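PDB 5C12: gene 2 protein from Enterobacteria phage Sf6, which cleaves viral DNA during genome packaging as the metal-dependent nuclease domain of the large terminase subunit, whose full-length form probably also binds ATP. Local coordinates for residues E27-A32 / D178-T183; A31-H36 / L199-E204. The protein carries 1 engineered substitution. One frame throughout, in Å; residues are numbered along the deposited sequence.

Interaction 1 of 2, residues E27-A32 / D178-T183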
ATOM      1  N   GLU A  27       3.788  13.012 -11.402  1.00 16.82           N
ATOM      2  CA  GLU A  27       4.768  13.961 -10.898  1.00 18.28           C
ATOM      3  C   GLU A  27       5.053  13.792  -9.409  1.00 15.77           C
ATOM      4  O   GLU A  27       6.181  14.013  -8.974  1.00 16.85           O
ATOM      5  CB  GLU A  27       4.327  15.402 -11.170  1.00 18.04           C
ATOM      6  CG  GLU A  27       4.660  15.875 -12.547  1.00 25.45           C
ATOM      7  CD  GLU A  27       6.144  15.867 -12.826  1.00 24.64           C
ATOM      8  OE1 GLU A  27       6.887  16.662 -12.206  1.00 26.09           O
ATOM      9  OE2 GLU A  27       6.566  15.070 -13.680  1.00 27.69           O
ATOM     10  N   TRP A  28       4.036  13.446  -8.610  1.00 15.66           N
ATOM     11  CA  TRP A  28       4.254  13.240  -7.190  1.00 14.40           C
ATOM     12  C   TRP A  28       5.188  12.049  -6.976  1.00 12.98           C
ATOM     13  O   TRP A  28       6.044  12.047  -6.094  1.00 14.00           O
ATOM     14  CB  TRP A  28       2.955  12.946  -6.437  1.00 16.66           C
ATOM     15  CG  TRP A  28       1.835  13.942  -6.600  1.00 16.14           C
ATOM     16  CD1 TRP A  28       1.899  15.198  -7.142  1.00 16.96           C
ATOM     17  CD2 TRP A  28       0.476  13.751  -6.201  1.00 18.17           C
ATOM     18  NE1 TRP A  28       0.654  15.793  -7.112  1.00 18.09           N
ATOM     19  CE2 TRP A  28      -0.234  14.921  -6.538  1.00 17.35           C
ATOM     20  CE3 TRP A  28      -0.211  12.694  -5.591  1.00 16.58           C
ATOM     21  CZ2 TRP A  28      -1.596  15.066  -6.279  1.00 19.42           C
ATOM     22  CZ3 TRP A  28      -1.555  12.834  -5.346  1.00 21.55           C
ATOM     23  CH2 TRP A  28      -2.239  14.011  -5.698  1.00 20.92           C
ATOM     24  N   LEU A  29       4.996  11.009  -7.779  1.00 13.63           N
ATOM     25  CA  LEU A  29       5.817   9.794  -7.664  1.00 13.48           C
ATOM     26  C   LEU A  29       7.274  10.074  -8.041  1.00 15.16           C
ATOM     27  O   LEU A  29       8.202   9.593  -7.389  1.00 15.16           O
ATOM     28  CB  LEU A  29       5.241   8.677  -8.541  1.00 14.79           C
ATOM     29  CG  LEU A  29       3.816   8.249  -8.165  1.00 16.52           C
ATOM     30  CD1 LEU A  29       3.254   7.340  -9.249  1.00 15.19           C
ATOM     31  CD2 LEU A  29       3.798   7.560  -6.810  1.00 14.64           C
ATOM     32  N   GLU A  30       7.470  10.860  -9.086  1.00 15.94           N
ATOM     33  CA  GLU A  30       8.817  11.244  -9.469  1.00 16.77           C
ATOM     34  C   GLU A  30       9.475  12.076  -8.353  1.00 16.90           C
ATOM     35  O   GLU A  30      10.633  11.849  -8.007  1.00 15.06           O
ATOM     36  CB  GLU A  30       8.794  12.038 -10.768  1.00 15.64           C
ATOM     37  CG  GLU A  30       8.254  11.303 -11.993  1.00 20.11           C
ATOM     38  CD  GLU A  30       9.073  10.079 -12.355  1.00 36.89           C
ATOM     39  OE1 GLU A  30      10.262  10.007 -11.970  1.00 27.48           O
ATOM     40  OE2 GLU A  30       8.513   9.181 -13.018  1.00 38.97           O
ATOM     41  N   ALA A  31       8.739  13.037  -7.800  1.00 14.12           N
ATOM     42  CA  ALA A  31       9.257  13.850  -6.679  1.00 14.53           C
ATOM     43  C   ALA A  31       9.601  12.976  -5.469  1.00 16.15           C
ATOM     44  O   ALA A  31      10.621  13.173  -4.797  1.00 15.45           O
ATOM     45  CB  ALA A  31       8.255  14.909  -6.280  1.00 17.12           C
ATOM     46  N   ALA A  32       8.746  11.998  -5.194  1.00 14.24           N
ATOM     47  CA  ALA A  32       8.919  11.129  -4.048  1.00 12.76           C
ATOM     48  C   ALA A  32      10.060  10.145  -4.198  1.00 14.66           C
ATOM     49  O   ALA A  32      10.494   9.550  -3.212  1.00 13.67           O
ATOM     50  CB  ALA A  32       7.638  10.374  -3.774  1.00 12.02           C
ATOM     51  N   ASP A 178      -2.115  11.221   0.069  1.00 13.14           N
ATOM     52  CA  ASP A 178      -1.792  12.382   0.890  1.00 12.53           C
ATOM     53  C   ASP A 178      -0.298  12.444   1.212  1.00 13.14           C
ATOM     54  O   ASP A 178       0.310  13.520   1.106  1.00 13.61           O
ATOM     55  CB  ASP A 178      -2.602  12.376   2.190  1.00 12.51           C
ATOM     56  CG  ASP A 178      -4.070  12.661   1.990  1.00 19.89           C
ATOM     57  OD1 ASP A 178      -4.496  13.006   0.876  1.00 22.39           O
ATOM     58  OD2 ASP A 178      -4.816  12.544   3.005  1.00 22.98           O
ATOM     59  N   ARG A 179       0.306  11.316   1.572  1.00 10.78           N
ATOM     60  CA  ARG A 179       1.749  11.288   1.817  1.00 11.82           C
ATOM     61  C   ARG A 179       2.504  11.735   0.576  1.00 11.55           C
ATOM     62  O   ARG A 179       3.435  12.542   0.652  1.00 12.69           O
ATOM     63  CB  ARG A 179       2.248   9.901   2.202  1.00 11.37           C
ATOM     64  CG  ARG A 179       1.905   9.470   3.608  1.00 14.12           C
ATOM     65  CD  ARG A 179       2.579   8.116   3.797  1.00 14.98           C
ATOM     66  NE  ARG A 179       2.277   7.513   5.080  1.00 15.86           N
ATOM     67  CZ  ARG A 179       3.110   7.440   6.108  1.00 16.27           C
ATOM     68  NH1 ARG A 179       4.354   7.905   6.070  1.00 16.47           N
ATOM     69  NH2 ARG A 179       2.696   6.834   7.202  1.00 14.88           N
ATOM     70  N   LEU A 180       2.117  11.203  -0.572  1.00 12.24           N
ATOM     71  CA  LEU A 180       2.812  11.530  -1.819  1.00 12.29           C
ATOM     72  C   LEU A 180       2.678  13.007  -2.196  1.00 13.57           C
ATOM     73  O   LEU A 180       3.648  13.647  -2.596  1.00 13.72           O
ATOM     74  CB  LEU A 180       2.292  10.659  -2.945  1.00 11.96           C
ATOM     75  CG  LEU A 180       2.669   9.195  -2.768  1.00 11.03           C
ATOM     76  CD1 LEU A 180       1.868   8.330  -3.750  1.00 12.58           C
ATOM     77  CD2 LEU A 180       4.188   8.961  -2.941  1.00 14.76           C
ATOM     78  N   TYR A 181       1.479  13.556  -2.056  1.00 11.02           N
ATOM     79  CA  TYR A 181       1.265  14.962  -2.375  1.00 13.71           C
ATOM     80  C   TYR A 181       2.075  15.875  -1.459  1.00 14.56           C
ATOM     81  O   TYR A 181       2.700  16.823  -1.909  1.00 14.90           O
ATOM     82  CB  TYR A 181      -0.217  15.322  -2.275  1.00 15.47           C
ATOM     83  CG  TYR A 181      -0.498  16.779  -2.501  1.00 17.31           C
ATOM     84  CD1 TYR A 181      -0.389  17.320  -3.753  1.00 20.87           C
ATOM     85  CD2 TYR A 181      -0.859  17.602  -1.452  1.00 19.51           C
ATOM     86  CE1 TYR A 181      -0.646  18.658  -3.971  1.00 20.56           C
ATOM     87  CE2 TYR A 181      -1.117  18.941  -1.658  1.00 24.42           C
ATOM     88  CZ  TYR A 181      -1.013  19.446  -2.914  1.00 21.49           C
ATOM     89  OH  TYR A 181      -1.258  20.788  -3.159  1.00 30.07           O
ATOM     90  N   LEU A 182       2.065  15.598  -0.166  1.00 14.05           N
ATOM     91  CA  LEU A 182       2.842  16.395   0.771  1.00 13.95           C
ATOM     92  C   LEU A 182       4.349  16.312   0.414  1.00 15.33           C
ATOM     93  O   LEU A 182       5.092  17.297   0.518  1.00 13.55           O
ATOM     94  CB  LEU A 182       2.578  15.936   2.204  1.00 16.63           C
ATOM     95  CG  LEU A 182       2.757  16.920   3.340  1.00 36.52           C
ATOM     96  CD1 LEU A 182       1.780  18.089   3.186  1.00 27.05           C
ATOM     97  CD2 LEU A 182       2.541  16.181   4.656  1.00 38.10           C
ATOM     98  N   THR A 183       4.793  15.135  -0.017  1.00 13.44           N
ATOM     99  CA  THR A 183       6.191  14.933  -0.420  1.00 13.23           C
ATOM    100  C   THR A 183       6.509  15.751  -1.654  1.00 15.22           C
ATOM    101  O   THR A 183       7.534  16.426  -1.714  1.00 15.59           O
ATOM    102  CB  THR A 183       6.495  13.454  -0.676  1.00 11.39           C
ATOM    103  OG1 THR A 183       6.124  12.697   0.476  1.00 13.08           O
ATOM    104  CG2 THR A 183       7.938  13.242  -0.884  1.00 14.11           C
TER

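Interaction 2 of 2, residues A31-H36 / L199-E204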
ATOM      1  N   ALA A  31       8.739  13.037  -7.800  1.00 14.12           N
ATOM      2  CA  ALA A  31       9.257  13.850  -6.679  1.00 14.53           C
ATOM      3  C   ALA A  31       9.601  12.976  -5.469  1.00 16.15           C
ATOM      4  O   ALA A  31      10.621  13.173  -4.797  1.00 15.45           O
ATOM      5  CB  ALA A  31       8.255  14.909  -6.280  1.00 17.12           C
ATOM      6  N   ALA A  32       8.746  11.998  -5.194  1.00 14.24           N
ATOM      7  CA  ALA A  32       8.919  11.129  -4.048  1.00 12.76           C
ATOM      8  C   ALA A  32      10.060  10.145  -4.198  1.00 14.66           C
ATOM      9  O   ALA A  32      10.494   9.550  -3.212  1.00 13.67           O
ATOM     10  CB  ALA A  32       7.638  10.374  -3.774  1.00 12.02           C
ATOM     11  N   THR A  33      10.524   9.942  -5.419  1.00 13.44           N
ATOM     12  CA  THR A  33      11.671   9.071  -5.654  1.00 13.81           C
ATOM     13  C   THR A  33      12.899   9.706  -5.012  1.00 13.87           C
ATOM     14  O   THR A  33      13.249  10.842  -5.328  1.00 16.03           O
ATOM     15  CB  THR A  33      11.880   8.845  -7.156  1.00 15.65           C
ATOM     16  OG1 THR A  33      10.694   8.237  -7.703  1.00 17.00           O
ATOM     17  CG2 THR A  33      13.069   7.932  -7.401  1.00 18.94           C
ATOM     18  N   ASP A  34      13.484   8.986  -4.053  1.00 14.95           N
ATOM     19  CA  ASP A  34      14.643   9.467  -3.305  1.00 15.50           C
ATOM     20  C   ASP A  34      14.381  10.806  -2.604  1.00 15.33           C
ATOM     21  O   ASP A  34      15.307  11.587  -2.364  1.00 17.44           O
ATOM     22  CB  ASP A  34      15.881   9.550  -4.221  1.00 16.39           C
ATOM     23  CG  ASP A  34      16.464   8.193  -4.558  1.00 21.11           C
ATOM     24  OD1 ASP A  34      16.226   7.205  -3.813  1.00 18.31           O
ATOM     25  OD2 ASP A  34      17.197   8.116  -5.576  1.00 25.32           O
ATOM     26  N   ALA A  35      13.128  11.068  -2.232  1.00 16.01           N
ATOM     27  CA  ALA A  35      12.817  12.303  -1.525  1.00 14.21           C
ATOM     28  C   ALA A  35      13.605  12.422  -0.225  1.00 14.06           C
ATOM     29  O   ALA A  35      13.979  13.520   0.171  1.00 16.09           O
ATOM     30  CB  ALA A  35      11.321  12.426  -1.234  1.00 13.14           C
ATOM     31  N   HIS A  36      13.802  11.305   0.471  1.00 14.53           N
ATOM     32  CA  HIS A  36      14.555  11.352   1.720  1.00 16.72           C
ATOM     33  C   HIS A  36      16.005  11.804   1.494  1.00 17.64           C
ATOM     34  O   HIS A  36      16.577  12.501   2.332  1.00 19.04           O
ATOM     35  CB  HIS A  36      14.489  10.023   2.489  1.00 15.56           C
ATOM     36  CG  HIS A  36      15.242   8.892   1.858  1.00 14.78           C
ATOM     37  ND1 HIS A  36      14.841   8.278   0.690  1.00 18.20           N
ATOM     38  CD2 HIS A  36      16.352   8.228   2.267  1.00 18.90           C
ATOM     39  CE1 HIS A  36      15.688   7.310   0.389  1.00 22.66           C
ATOM     40  NE2 HIS A  36      16.616   7.263   1.327  1.00 17.60           N
ATOM     41  N   LEU A 199       6.343  10.207   2.052  1.00 11.57           N
ATOM     42  CA  LEU A 199       6.704   8.868   1.615  1.00 12.62           C
ATOM     43  C   LEU A 199       7.781   9.021   0.556  1.00 13.82           C
ATOM     44  O   LEU A 199       7.620   9.795  -0.386  1.00 13.63           O
ATOM     45  CB  LEU A 199       5.510   8.118   1.041  1.00 11.84           C
ATOM     46  CG  LEU A 199       5.793   6.617   0.943  1.00 14.24           C
ATOM     47  CD1 LEU A 199       5.881   5.973   2.318  1.00 12.62           C
ATOM     48  CD2 LEU A 199       4.723   5.947   0.080  1.00 16.05           C
ATOM     49  N   SER A 200       8.907   8.364   0.778  1.00 11.57           N
ATOM     50  CA  SER A 200      10.023   8.329  -0.150  1.00 12.02           C
ATOM     51  C   SER A 200      10.187   6.946  -0.741  1.00 13.15           C
ATOM     52  O   SER A 200      10.064   5.938  -0.041  1.00 12.99           O
ATOM     53  CB  SER A 200      11.307   8.737   0.563  1.00 12.44           C
ATOM     54  OG  SER A 200      12.404   8.771  -0.344  1.00 14.38           O
ATOM     55  N   PHE A 201      10.489   6.871  -2.035  1.00 12.78           N
ATOM     56  CA  PHE A 201      10.889   5.609  -2.629  1.00 13.25           C
ATOM     57  C   PHE A 201      12.412   5.491  -2.708  1.00 12.24           C
ATOM     58  O   PHE A 201      13.066   6.273  -3.361  1.00 13.05           O
ATOM     59  CB  PHE A 201      10.273   5.432  -4.020  1.00 11.00           C
ATOM     60  CG  PHE A 201       8.777   5.475  -4.009  1.00 11.63           C
ATOM     61  CD1 PHE A 201       8.055   4.371  -3.604  1.00 11.89           C
ATOM     62  CD2 PHE A 201       8.103   6.625  -4.398  1.00 12.99           C
ATOM     63  CE1 PHE A 201       6.669   4.421  -3.561  1.00 12.11           C
ATOM     64  CE2 PHE A 201       6.733   6.680  -4.350  1.00 13.98           C
ATOM     65  CZ  PHE A 201       6.013   5.571  -3.949  1.00 13.57           C
ATOM     66  N   ASP A 202      12.984   4.526  -2.021  1.00 12.32           N
ATOM     67  CA  ASP A 202      14.425   4.301  -2.106  1.00 12.19           C
ATOM     68  C   ASP A 202      14.731   3.593  -3.424  1.00 16.14           C
ATOM     69  O   ASP A 202      14.643   2.369  -3.522  1.00 14.68           O
ATOM     70  CB  ASP A 202      14.886   3.498  -0.904  1.00 14.65           C
ATOM     71  CG  ASP A 202      16.395   3.383  -0.814  1.00 19.86           C
ATOM     72  OD1 ASP A 202      17.079   3.440  -1.853  1.00 18.95           O
ATOM     73  OD2 ASP A 202      16.891   3.205   0.312  1.00 22.24           O
ATOM     74  N   LYS A 203      15.072   4.371  -4.445  1.00 13.84           N
ATOM     75  CA  LYS A 203      15.191   3.842  -5.784  1.00 14.91           C
ATOM     76  C   LYS A 203      16.289   2.782  -5.887  1.00 18.81           C
ATOM     77  O   LYS A 203      16.100   1.761  -6.545  1.00 18.91           O
ATOM     78  CB  LYS A 203      15.446   4.970  -6.798  1.00 17.42           C
ATOM     79  CG  LYS A 203      15.566   4.473  -8.249  1.00 21.77           C
ATOM     80  CD  LYS A 203      15.655   5.617  -9.243  1.00 30.72           C
ATOM     81  CE  LYS A 203      15.663   5.088 -10.671  1.00 39.32           C
ATOM     82  NZ  LYS A 203      15.705   6.181 -11.678  1.00 32.67           N
ATOM     83  N   GLU A 204      17.421   3.001  -5.224  1.00 18.36           N
ATOM     84  CA  GLU A 204      18.508   2.031  -5.280  1.00 21.73           C
ATOM     85  C   GLU A 204      18.098   0.706  -4.649  1.00 20.48           C
ATOM     86  O   GLU A 204      18.425  -0.352  -5.168  1.00 23.09           O
ATOM     87  CB  GLU A 204      19.751   2.562  -4.576  1.00 20.92           C
ATOM     88  CG  GLU A 204      20.966   1.666  -4.760  1.00 42.76           C
ATOM     89  CD  GLU A 204      22.217   2.235  -4.119  1.00 74.59           C
ATOM     90  OE1 GLU A 204      22.460   3.450  -4.273  1.00 60.57           O
ATOM     91  OE2 GLU A 204      22.950   1.466  -3.456  1.00 59.04           O
TER
HETATM   92  O   HOH W   1      17.999   5.406  -3.469  1.00 20.72           O
HETATM   93  O   HOH W   2      18.686   5.233   1.126  1.00 27.01           O

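Interaction 1 of 2, residues E27-A32 / D178-T183
W28 and Y181 meet where two helices cross, the short helix 26-32 near the start of the RNase H-like nuclease domain and the long helix 168-189. This is an apolar helix-helix packing with no hydrogen bond across it; the segment axes approach to 8.5 Å, their N-to-C directions 69° apart.

The aromatic part is an offset edge-to-face pair. Y181 turns an edge toward the face of the six-membered ring of W28, the planes 64° apart, and CD1 of Y181 lies 3.6 Å from CZ2 of W28. The same face receives a CH-pi contact, since CB of Y181 stands 4.0 Å from that ring's centroid, almost on the ring normal. The helix backbone sets CB there, and with CG anti to the backbone N (chi1 176°) the phenol ring carries CD1 over the indole face near its rim. Y184, one turn later, also meets the W28 ring.

Aliphatic contacts fill the buried side. L180 CD1 touches CD2 of L29 at 3.7 Å, and L180 CD2 lies near that methyl and 3.8 Å from CB of A32. F201 of strand 200-201 packs against all three of these residues.

T183 divides its branches between packing and polar duties. CG2 lies 3.9 Å from CA of A32, while OG1 bonds back to O of R179 at 2.7 Å, from the opposite face of that carbonyl to the amide N of T183.

Interaction 2 of 2, residues A31-H36 / L199-E204
H36 and S200 share the shortest direct hydrogen bond between the two segments, 2.7 Å between ND1 of H36 and OG of S200, with the hydroxyl oxygen in the imidazole plane at the ring edge. A chi1 of 70° sets the H36 ring between its own backbone N and carbonyl carbon and brings ND1 to the serine. At the other end of the ring, NE2 joins water 2, which donates to OD2 of D202, so the histidine is tethered at both nitrogens.

Two backbone bonds surround T33: N of F201 donates to O of A32 at 2.9 Å, and N of D34 to O of F201 at 2.8 Å. The A32 carbonyl also accepts from N of A35, which closes a type II turn and approaches from the opposite face to F201.

D34 bends its carboxylate back to the facing segment, where N of K203 meets OD1 at 3.1 Å from above the carboxylate plane. Water 1 donates to OD1 of both D34 and D202, lying 4.3 Å apart, and probably eases their mutual repulsion; it accepts from N of E204. D202 OD1 additionally caps N of A205.

Farther out, CB of A32 rests 3.8 Å from CD2 of F201, whose ring meets F215 edge-to-face. CG2 of T33 touches CB of K203 at 3.8 Å, while the K203 ammonium pairs with E208.

At the centre is a single beta bridge, T33 with F201, by which a turn linking two short helices docks on strand 200-201, an edge strand of the mixed central sheet of this RNase H-like nuclease domain.

Overall arrangement
Interactions 1 and 2 begin from the same helix, 26-32, and their centres lie about 9 Å apart, both away from the magnesium site. Both are largely buried, although interaction 1 reaches the surface at Y181 and interaction 2 has waters at its polar end. Their chemistry follows what each meets: helix against helix gives aromatic and aliphatic packing, whereas a turn against an edge strand gives backbone, carboxylate and water-mediated bonds. A32 takes part in both. They also touch directly, since CD2 of L180 lies 3.7 Å from CE2 of F201 and OG1 of T183 probably bonds N of L199, tying helix 168-189 to the segment leading into strand 200-201.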